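Local atomic coordinates of superoxide dismutase [Fe] (Aquifex pyrophilus, PDB entry 1COJ), a protein that destroys superoxide radicals, using one iron ion per subunit to convert superoxide and protons into hydrogen peroxide and dioxygen. Residues S97-K102 and E195-A200. Residues are numbered along the deposited sequence; the frame is centred on the assembly and turned at random.
Sequences SEALKK and ERFEKA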
loop_
_atom_site.group_PDB
_atom_site.type_symbol
_atom_site.label_atom_id
_atom_site.label_comp_id
_atom_site.label_asym_id
_atom_site.label_seq_id
_atom_site.Cartn_x
_atom_site.Cartn_y
_atom_site.Cartn_z
ATOM N N SER A 97 -35.283 -2.193 -8.230
ATOM C CA SER A 97 -36.541 -2.054 -7.513
ATOM C C SER A 97 -36.844 -0.605 -7.154
ATOM O O SER A 97 -35.946 0.246 -7.128
ATOM C CB SER A 97 -36.509 -2.906 -6.246
ATOM O OG SER A 97 -35.476 -2.491 -5.369
ATOM N N GLU A 98 -38.110 -0.327 -6.856
ATOM C CA GLU A 98 -38.513 1.023 -6.486
ATOM C C GLU A 98 -37.805 1.435 -5.208
ATOM O O GLU A 98 -37.343 2.569 -5.090
ATOM C CB GLU A 98 -40.030 1.122 -6.314
ATOM C CG GLU A 98 -40.811 0.924 -7.614
ATOM C CD GLU A 98 -40.460 1.948 -8.695
ATOM O OE1 GLU A 98 -40.069 1.534 -9.812
ATOM O OE2 GLU A 98 -40.591 3.165 -8.436
ATOM N N ALA A 99 -37.686 0.500 -4.273
ATOM C CA ALA A 99 -37.013 0.763 -3.008
ATOM C C ALA A 99 -35.557 1.152 -3.261
ATOM O O ALA A 99 -35.051 2.106 -2.664
ATOM C CB ALA A 99 -37.085 -0.458 -2.107
ATOM N N LEU A 100 -34.894 0.427 -4.160
ATOM C CA LEU A 100 -33.502 0.713 -4.489
ATOM C C LEU A 100 -33.377 2.085 -5.148
ATOM O O LEU A 100 -32.517 2.886 -4.771
ATOM C CB LEU A 100 -32.923 -0.372 -5.402
ATOM C CG LEU A 100 -31.487 -0.145 -5.886
ATOM C CD1 LEU A 100 -30.538 0.002 -4.701
ATOM C CD2 LEU A 100 -31.052 -1.293 -6.785
ATOM N N LYS A 101 -34.261 2.370 -6.099
ATOM C CA LYS A 101 -34.237 3.650 -6.795
ATOM C C LYS A 101 -34.428 4.823 -5.843
ATOM O O LYS A 101 -33.762 5.850 -5.975
ATOM C CB LYS A 101 -35.311 3.698 -7.877
ATOM C CG LYS A 101 -35.065 2.777 -9.052
ATOM C CD LYS A 101 -36.251 2.825 -10.002
ATOM C CE LYS A 101 -36.086 1.852 -11.148
ATOM N NZ LYS A 101 -37.329 1.755 -11.961
ATOM N N LYS A 102 -35.314 4.661 -4.869
ATOM C CA LYS A 102 -35.587 5.725 -3.912
ATOM C C LYS A 102 -34.389 6.020 -3.015
ATOM O O LYS A 102 -34.075 7.185 -2.751
ATOM C CB LYS A 102 -36.817 5.382 -3.067
ATOM C CG LYS A 102 -37.350 6.542 -2.229
ATOM C CD LYS A 102 -37.708 7.757 -3.091
ATOM C CE LYS A 102 -38.808 7.438 -4.105
ATOM N NZ LYS A 102 -39.128 8.602 -4.988
ATOM N N GLU A 195 -32.180 -8.307 -4.603
ATOM C CA GLU A 195 -32.210 -9.206 -3.458
ATOM C C GLU A 195 -31.139 -8.808 -2.455
ATOM O O GLU A 195 -31.383 -8.802 -1.248
ATOM C CB GLU A 195 -32.000 -10.657 -3.884
ATOM C CG GLU A 195 -31.851 -11.592 -2.694
ATOM C CD GLU A 195 -31.900 -13.054 -3.067
ATOM O OE1 GLU A 195 -32.627 -13.804 -2.383
ATOM O OE2 GLU A 195 -31.213 -13.459 -4.031
ATOM N N ARG A 196 -29.954 -8.482 -2.961
ATOM C CA ARG A 196 -28.852 -8.059 -2.106
ATOM C C ARG A 196 -29.284 -6.831 -1.311
ATOM O O ARG A 196 -29.041 -6.743 -0.107
ATOM C CB ARG A 196 -27.618 -7.719 -2.943
ATOM C CG ARG A 196 -26.963 -8.908 -3.618
ATOM C CD ARG A 196 -25.726 -8.478 -4.388
ATOM N NE ARG A 196 -25.105 -9.589 -5.106
ATOM C CZ ARG A 196 -24.182 -9.449 -6.053
ATOM N NH1 ARG A 196 -23.757 -8.246 -6.403
ATOM N NH2 ARG A 196 -23.716 -10.516 -6.686
ATOM N N PHE A 197 -29.961 -5.905 -1.983
ATOM C CA PHE A 197 -30.433 -4.679 -1.347
ATOM C C PHE A 197 -31.435 -4.956 -0.234
ATOM O O PHE A 197 -31.351 -4.363 0.847
ATOM C CB PHE A 197 -31.050 -3.731 -2.382
ATOM C CG PHE A 197 -31.520 -2.418 -1.803
ATOM C CD1 PHE A 197 -30.606 -1.496 -1.301
ATOM C CD2 PHE A 197 -32.876 -2.107 -1.755
ATOM C CE1 PHE A 197 -31.033 -0.278 -0.761
ATOM C CE2 PHE A 197 -33.316 -0.894 -1.218
ATOM C CZ PHE A 197 -32.393 0.021 -0.721
ATOM N N GLU A 198 -32.390 -5.845 -0.501
ATOM C CA GLU A 198 -33.403 -6.201 0.485
ATOM C C GLU A 198 -32.742 -6.725 1.757
ATOM O O GLU A 198 -33.071 -6.293 2.869
ATOM C CB GLU A 198 -34.348 -7.261 -0.086
ATOM C CG GLU A 198 -35.552 -7.586 0.792
ATOM C CD GLU A 198 -36.536 -6.419 0.939
ATOM O OE1 GLU A 198 -36.501 -5.486 0.103
ATOM O OE2 GLU A 198 -37.360 -6.439 1.887
ATOM N N LYS A 199 -31.790 -7.636 1.575
ATOM C CA LYS A 199 -31.066 -8.234 2.689
ATOM C C LYS A 199 -30.227 -7.189 3.413
ATOM O O LYS A 199 -30.190 -7.157 4.644
ATOM C CB LYS A 199 -30.174 -9.371 2.191
ATOM C CG LYS A 199 -30.943 -10.530 1.586
ATOM C CD LYS A 199 -30.023 -11.677 1.229
ATOM C CE LYS A 199 -30.826 -12.894 0.812
ATOM N NZ LYS A 199 -29.974 -14.089 0.567
ATOM N N ALA A 200 -29.576 -6.320 2.644
ATOM C CA ALA A 200 -28.741 -5.264 3.205
ATOM C C ALA A 200 -29.559 -4.336 4.107
ATOM O O ALA A 200 -29.143 -4.015 5.221
ATOM C CB ALA A 200 -28.064 -4.474 2.087
#
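F197 sends its ring out of helix 190-207 with CG anti to the backbone N (chi1 -178°); L100 on helix 98-107 has its CG anti as well, and its second torsion (chi2 58°) then turns CD1 over the phenyl face. The contact is helix-helix packing in the C-terminal alpha/beta domain of the iron/manganese superoxide dismutase fold: the first helix of that domain rests against the last, away from the iron site. L100 CD1 makes a CH-pi contact over the ring, 3.9 Å from the centroid of the F197 ring and 18° off its normal, with its shortest approach to F197 CD1 at 3.7 Å. The methyl therefore sits slightly toward the rim rather than exactly above the centre. The backbone of L100 is just as close, with CA over a face and the amide N 3.6 Å from F197 CE2. A99 C approaches the ring obliquely, 3.7 Å from F197 CE2, and A99 CB adds an apolar contact at 3.9 Å from the same atom. No hydrogen bond joins the two segments; on the 190-207 side the contact is made almost entirely by one phenyl ring, packed against the opening turn of helix 98-107. F197 also touches L159 of strand 157-163, and L100 reaches W190 and N194, so the packing continues along helix 190-207 and, through F197, to the sheet. The R196 guanidinium donates hydrogen bonds from NH1 to L159 O and from NH2 to L83 O, while E195 forms a salt bridge with K212 of the second subunit. The turn that meets the ring is held by S97, the N-cap of helix 98-107: its hydroxyl folds back to accept a hydrogen bond from L100 N, at 3.2 Å from L100 N to S97 OG.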